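PDB 4S1V: D-3-phosphoglycerate dehydrogenase-related protein from Vibrio cholerae, which probably catalyses the NAD-dependent interconversion of a D-2-hydroxyacid, such as 3-phosphoglycerate, and its 2-oxoacid, as a member of the D-isomer-specific 2-hydroxyacid dehydrogenase family. Local coordinates for residues P59-E62 against N63-A66; K196-F199 against F200-D204. All coordinates share one frame; numbering follows the deposited sequence.

In the fold
Both contacts are local, each made within one unbroken run of chain, so neither closes a long loop and neither crosses the other. Following the chain from the N terminus, interaction 1 comes first: after strand 50-53 the loop residues 59-61 turn into helix 62-66, which leads on toward strand 73-76 of the five-stranded parallel sheet. Interaction 2 follows in series, in helix 196-202, which joins strand 191-192 to strand 205-208 of the seven-stranded parallel sheet in the NAD-binding Rossmann domain. The centres of interactions 1 and 2 lie about 41 Å apart, on opposite sides of the chain's centre. One contact starts a helix, whereas the other runs along a helix to its C-terminal end.

Interaction 1: P59-E62 against N63-A66; sequences PITE and NLLA
Thr61 and Leu64 meet through the capping bond that starts helix 62-66. Thr61 OG1 stands between its own backbone N and carbonyl carbon (chi1 59°), from where it accepts weakly from Leu64 N at 3.4 Å. Threonine suits this place because its short hydroxyl can reach forward to an N-H of the first turn, where no preceding turn of helix supplies carbonyls, and OG1 is also hydrogen-bonded to Glu38, which binds the amide of Asn63 as well.

Backbone bonds carry the turn onward. Leu65 N donates almost straight to Thr61 O at 3.1 Å, and Ala66 N reaches Glu62 O at 2.6 Å.

Apolar contacts draw the preceding loop against the helix. Ile60 uses two branches: its CG2 lies 3.9 Å from Leu65 CG, while CD1 meets Leu64 CD1 at 4.1 Å, the side chains crossing at about a right angle in both pairs. The branched isoleucine thus serves both leucines. These then diverge, Leu64 packing on helix 38-45 and Leu65 on helix 86-91, whereas Glu62 sends its carboxylate to Tyr92. The arrangement is a threonine N-cap with a hydrophobic staple between Ile60 and Leu65, at a loop-to-helix junction between parallel strands 50-53 and 73-76.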
ATOM      1  N   PRO C  59      12.440 -35.662   2.987  1.00 27.35           N
ATOM      2  CA  PRO C  59      12.289 -36.862   3.808  1.00 26.77           C
ATOM      3  C   PRO C  59      12.829 -38.097   3.073  1.00 26.88           C
ATOM      4  O   PRO C  59      12.676 -38.212   1.859  1.00 25.71           O
ATOM      5  CB  PRO C  59      10.776 -36.975   3.985  1.00 26.94           C
ATOM      6  CG  PRO C  59      10.207 -36.315   2.763  1.00 27.48           C
ATOM      7  CD  PRO C  59      11.154 -35.197   2.426  1.00 26.86           C
ATOM      8  N   ILE C  60      13.470 -38.999   3.807  1.00 27.08           N
ATOM      9  CA  ILE C  60      13.880 -40.285   3.255  1.00 28.33           C
ATOM     10  C   ILE C  60      12.828 -41.326   3.633  1.00 28.79           C
ATOM     11  O   ILE C  60      12.714 -41.709   4.797  1.00 30.58           O
ATOM     12  CB  ILE C  60      15.278 -40.719   3.763  1.00 28.00           C
ATOM     13  CG1 ILE C  60      16.340 -39.655   3.431  1.00 27.75           C
ATOM     14  CG2 ILE C  60      15.663 -42.073   3.182  1.00 27.60           C
ATOM     15  CD1 ILE C  60      16.458 -39.302   1.958  1.00 27.46           C
ATOM     16  N   THR C  61      12.047 -41.757   2.650  1.00 29.85           N
ATOM     17  CA  THR C  61      10.966 -42.713   2.890  1.00 31.06           C
ATOM     18  C   THR C  61      11.379 -44.125   2.479  1.00 31.51           C
ATOM     19  O   THR C  61      12.412 -44.306   1.839  1.00 31.27           O
ATOM     20  CB  THR C  61       9.685 -42.328   2.125  1.00 31.06           C
ATOM     21  OG1 THR C  61       9.967 -42.267   0.724  1.00 30.37           O
ATOM     22  CG2 THR C  61       9.121 -40.984   2.610  1.00 31.18           C
ATOM     23  N   GLU C  62      10.570 -45.117   2.846  1.00 32.42           N
ATOM     24  CA  GLU C  62      10.804 -46.489   2.400  1.00 34.37           C
ATOM     25  C   GLU C  62      10.711 -46.584   0.877  1.00 35.24           C
ATOM     26  O   GLU C  62      11.492 -47.296   0.241  1.00 35.23           O
ATOM     27  CB  GLU C  62       9.839 -47.469   3.070  1.00 33.95           C
ATOM     28  CG  GLU C  62      10.174 -48.922   2.774  1.00 35.51           C
ATOM     29  CD  GLU C  62       9.606 -49.900   3.786  1.00 34.90           C
ATOM     30  OE1 GLU C  62       8.608 -49.571   4.460  1.00 36.19           O
ATOM     31  OE2 GLU C  62      10.165 -51.008   3.903  1.00 34.91           O
ATOM     32  N   ASN C  63       9.763 -45.847   0.304  1.00 35.58           N
ATOM     33  CA  ASN C  63       9.620 -45.739  -1.143  1.00 36.65           C
ATOM     34  C   ASN C  63      10.936 -45.358  -1.836  1.00 36.23           C
ATOM     35  O   ASN C  63      11.319 -45.979  -2.826  1.00 36.59           O
ATOM     36  CB  ASN C  63       8.508 -44.745  -1.488  1.00 38.12           C
ATOM     37  CG  ASN C  63       8.208 -44.685  -2.976  1.00 39.11           C
ATOM     38  OD1 ASN C  63       8.195 -45.704  -3.666  1.00 39.68           O
ATOM     39  ND2 ASN C  63       7.958 -43.482  -3.475  1.00 39.54           N
ATOM     40  N   LEU C  64      11.630 -44.348  -1.313  1.00 34.94           N
ATOM     41  CA  LEU C  64      12.938 -43.972  -1.849  1.00 34.74           C
ATOM     42  C   LEU C  64      13.950 -45.107  -1.688  1.00 34.09           C
ATOM     43  O   LEU C  64      14.602 -45.502  -2.650  1.00 34.74           O
ATOM     44  CB  LEU C  64      13.471 -42.689  -1.187  1.00 35.07           C
ATOM     45  CG  LEU C  64      12.915 -41.306  -1.556  1.00 34.16           C
ATOM     46  CD1 LEU C  64      13.853 -40.218  -1.045  1.00 32.63           C
ATOM     47  CD2 LEU C  64      12.712 -41.164  -3.060  1.00 33.64           C
ATOM     48  N   LEU C  65      14.060 -45.632  -0.472  1.00 32.65           N
ATOM     49  CA  LEU C  65      15.016 -46.691  -0.154  1.00 33.31           C
ATOM     50  C   LEU C  65      14.750 -47.978  -0.937  1.00 34.37           C
ATOM     51  O   LEU C  65      15.686 -48.674  -1.334  1.00 35.93           O
ATOM     52  CB  LEU C  65      15.001 -46.974   1.353  1.00 33.02           C
ATOM     53  CG  LEU C  65      15.458 -45.840   2.282  1.00 31.88           C
ATOM     54  CD1 LEU C  65      14.816 -45.977   3.654  1.00 32.46           C
ATOM     55  CD2 LEU C  65      16.976 -45.803   2.403  1.00 32.77           C
ATOM     56  N   ALA C  66      13.473 -48.283  -1.166  1.00 34.84           N
ATOM     57  CA  ALA C  66      13.084 -49.481  -1.911  1.00 34.70           C
ATOM     58  C   ALA C  66      13.519 -49.419  -3.373  1.00 35.06           C
ATOM     59  O   ALA C  66      13.764 -50.456  -3.989  1.00 35.75           O
ATOM     60  CB  ALA C  66      11.582 -49.720  -1.809  1.00 33.35           C
TER

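Interaction 2: K196-F199 against F200-D204; sequences KAEF and FAKAD
Phe199 and Phe200, adjacent on helix 196-202, form an offset edge-to-face pair. The edge of Phe199 is directed at the face of Phe200, with centroids 5.7 Å apart and planes nearly perpendicular at 89°. Phe199 CD2 approaches Phe200 CD1 to 3.9 Å. Different first torsions allow this: Phe199 carries CG anti to its backbone N (chi1 180°), whereas Phe200 swings CG beside its own N (chi1 -81°). Lys196, one turn earlier, lays the methylene CG 3.8 Å from Phe200 CE1, and its carbonyl oxygen lies in the plane of the Phe200 ring, at the edge.

Elsewhere on the helix, the side chains of Glu198 and Lys202 cross at a slant. Glu198 CG touches Lys202 CD at 3.6 Å, and beyond these methylenes Glu198 OE1 and Lys202 NZ form a long salt bridge of 3.6 Å. The other carboxylate oxygen of Glu198 accepts from the backbone N of Ala194, just before the helix, an anchor that steadies the acid.

Behind these side chains the backbone sets the spacing. Phe200 N bonds to Lys196 O at 3.0 Å, and the series continues through Ala201 and Lys202 to Ala203 N, which donates to Phe199 O at 3.2 Å as the chain leaves helical geometry. Farther out, Trp153 and Leu206 of the central sheet pack against both phenylalanines, while Asp224 pairs with the ammonium of Lys196.

The chemistry is divided accordingly: large aromatic residues suit the buried face that seats this helix on the Rossmann sheet, while the long acid-base pair, with its weak grip, suits the outer side, where electrostatic attraction probably adds only modestly to the methylene contacts.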
ATOM      1  N   LYS C 196       3.066 -22.380  32.315  1.00 27.60           N
ATOM      2  CA  LYS C 196       2.875 -22.006  30.912  1.00 27.27           C
ATOM      3  C   LYS C 196       1.904 -20.830  30.790  1.00 27.25           C
ATOM      4  O   LYS C 196       2.130 -19.915  29.985  1.00 26.42           O
ATOM      5  CB  LYS C 196       2.390 -23.215  30.090  1.00 26.84           C
ATOM      6  CG  LYS C 196       2.209 -22.936  28.603  1.00 27.92           C
ATOM      7  CD  LYS C 196       1.819 -24.171  27.794  1.00 27.76           C
ATOM      8  CE  LYS C 196       0.371 -24.581  28.008  1.00 28.32           C
ATOM      9  NZ  LYS C 196      -0.139 -25.363  26.847  1.00 29.51           N
ATOM     10  N   ALA C 197       0.834 -20.860  31.591  1.00 27.32           N
ATOM     11  CA  ALA C 197      -0.158 -19.773  31.613  1.00 27.90           C
ATOM     12  C   ALA C 197       0.479 -18.408  31.922  1.00 28.23           C
ATOM     13  O   ALA C 197       0.244 -17.438  31.205  1.00 28.57           O
ATOM     14  CB  ALA C 197      -1.292 -20.086  32.582  1.00 27.89           C
ATOM     15  N   GLU C 198       1.311 -18.340  32.961  1.00 28.67           N
ATOM     16  CA  GLU C 198       2.042 -17.103  33.268  1.00 27.85           C
ATOM     17  C   GLU C 198       2.984 -16.689  32.122  1.00 26.04           C
ATOM     18  O   GLU C 198       3.117 -15.505  31.818  1.00 26.21           O
ATOM     19  CB  GLU C 198       2.825 -17.246  34.584  1.00 29.56           C
ATOM     20  CG  GLU C 198       3.907 -16.191  34.781  1.00 30.87           C
ATOM     21  CD  GLU C 198       4.566 -16.239  36.150  1.00 32.91           C
ATOM     22  OE1 GLU C 198       3.895 -15.932  37.158  1.00 34.56           O
ATOM     23  OE2 GLU C 198       5.769 -16.558  36.217  1.00 33.39           O
ATOM     24  N   PHE C 199       3.630 -17.671  31.498  1.00 24.39           N
ATOM     25  CA  PHE C 199       4.585 -17.430  30.424  1.00 22.28           C
ATOM     26  C   PHE C 199       3.920 -16.733  29.241  1.00 22.76           C
ATOM     27  O   PHE C 199       4.410 -15.711  28.777  1.00 22.15           O
ATOM     28  CB  PHE C 199       5.260 -18.748  30.006  1.00 21.42           C
ATOM     29  CG  PHE C 199       6.268 -18.606  28.886  1.00 20.47           C
ATOM     30  CD1 PHE C 199       7.460 -17.907  29.078  1.00 19.76           C
ATOM     31  CD2 PHE C 199       6.034 -19.199  27.647  1.00 19.69           C
ATOM     32  CE1 PHE C 199       8.387 -17.797  28.048  1.00 19.66           C
ATOM     33  CE2 PHE C 199       6.959 -19.093  26.616  1.00 19.57           C
ATOM     34  CZ  PHE C 199       8.134 -18.387  26.814  1.00 19.28           C
ATOM     35  N   PHE C 200       2.788 -17.261  28.773  1.00 23.32           N
ATOM     36  CA  PHE C 200       2.074 -16.634  27.659  1.00 23.85           C
ATOM     37  C   PHE C 200       1.433 -15.298  28.012  1.00 24.75           C
ATOM     38  O   PHE C 200       1.352 -14.408  27.164  1.00 24.35           O
ATOM     39  CB  PHE C 200       1.058 -17.594  27.024  1.00 23.96           C
ATOM     40  CG  PHE C 200       1.683 -18.564  26.068  1.00 22.87           C
ATOM     41  CD1 PHE C 200       2.309 -19.710  26.535  1.00 23.50           C
ATOM     42  CD2 PHE C 200       1.677 -18.315  24.699  1.00 23.45           C
ATOM     43  CE1 PHE C 200       2.915 -20.602  25.656  1.00 23.23           C
ATOM     44  CE2 PHE C 200       2.272 -19.202  23.814  1.00 22.84           C
ATOM     45  CZ  PHE C 200       2.893 -20.348  24.296  1.00 23.21           C
ATOM     46  N   ALA C 201       0.999 -15.155  29.264  1.00 25.50           N
ATOM     47  CA  ALA C 201       0.380 -13.910  29.716  1.00 26.53           C
ATOM     48  C   ALA C 201       1.371 -12.744  29.801  1.00 26.76           C
ATOM     49  O   ALA C 201       1.020 -11.610  29.471  1.00 27.31           O
ATOM     50  CB  ALA C 201      -0.318 -14.117  31.057  1.00 26.95           C
ATOM     51  N   LYS C 202       2.603 -13.030  30.225  1.00 27.01           N
ATOM     52  CA  LYS C 202       3.571 -11.984  30.575  1.00 27.41           C
ATOM     53  C   LYS C 202       4.600 -11.637  29.490  1.00 26.91           C
ATOM     54  O   LYS C 202       5.197 -10.564  29.523  1.00 27.21           O
ATOM     55  CB  LYS C 202       4.286 -12.332  31.889  1.00 28.43           C
ATOM     56  CG  LYS C 202       3.353 -12.433  33.085  1.00 30.80           C
ATOM     57  CD  LYS C 202       4.114 -12.583  34.393  1.00 32.98           C
ATOM     58  CE  LYS C 202       3.145 -12.596  35.572  1.00 34.43           C
ATOM     59  NZ  LYS C 202       3.809 -12.305  36.873  1.00 34.47           N
ATOM     60  N   ALA C 203       4.807 -12.523  28.523  1.00 26.31           N
ATOM     61  CA  ALA C 203       5.843 -12.276  27.517  1.00 25.62           C
ATOM     62  C   ALA C 203       5.392 -11.203  26.533  1.00 25.30           C
ATOM     63  O   ALA C 203       4.274 -11.257  26.036  1.00 26.26           O
ATOM     64  CB  ALA C 203       6.200 -13.558  26.786  1.00 25.09           C
ATOM     65  N   ASP C 204       6.244 -10.209  26.288  1.00 23.75           N
ATOM     66  CA  ASP C 204       5.998  -9.244  25.214  1.00 23.95           C
ATOM     67  C   ASP C 204       6.471  -9.804  23.880  1.00 22.63           C
ATOM     68  O   ASP C 204       5.794  -9.676  22.861  1.00 22.25           O
ATOM     69  CB  ASP C 204       6.702  -7.920  25.506  1.00 25.04           C
ATOM     70  CG  ASP C 204       6.122  -7.210  26.705  1.00 26.24           C
ATOM     71  OD1 ASP C 204       4.916  -6.918  26.677  1.00 27.90           O
ATOM     72  OD2 ASP C 204       6.867  -6.943  27.676  1.00 26.29           O
TER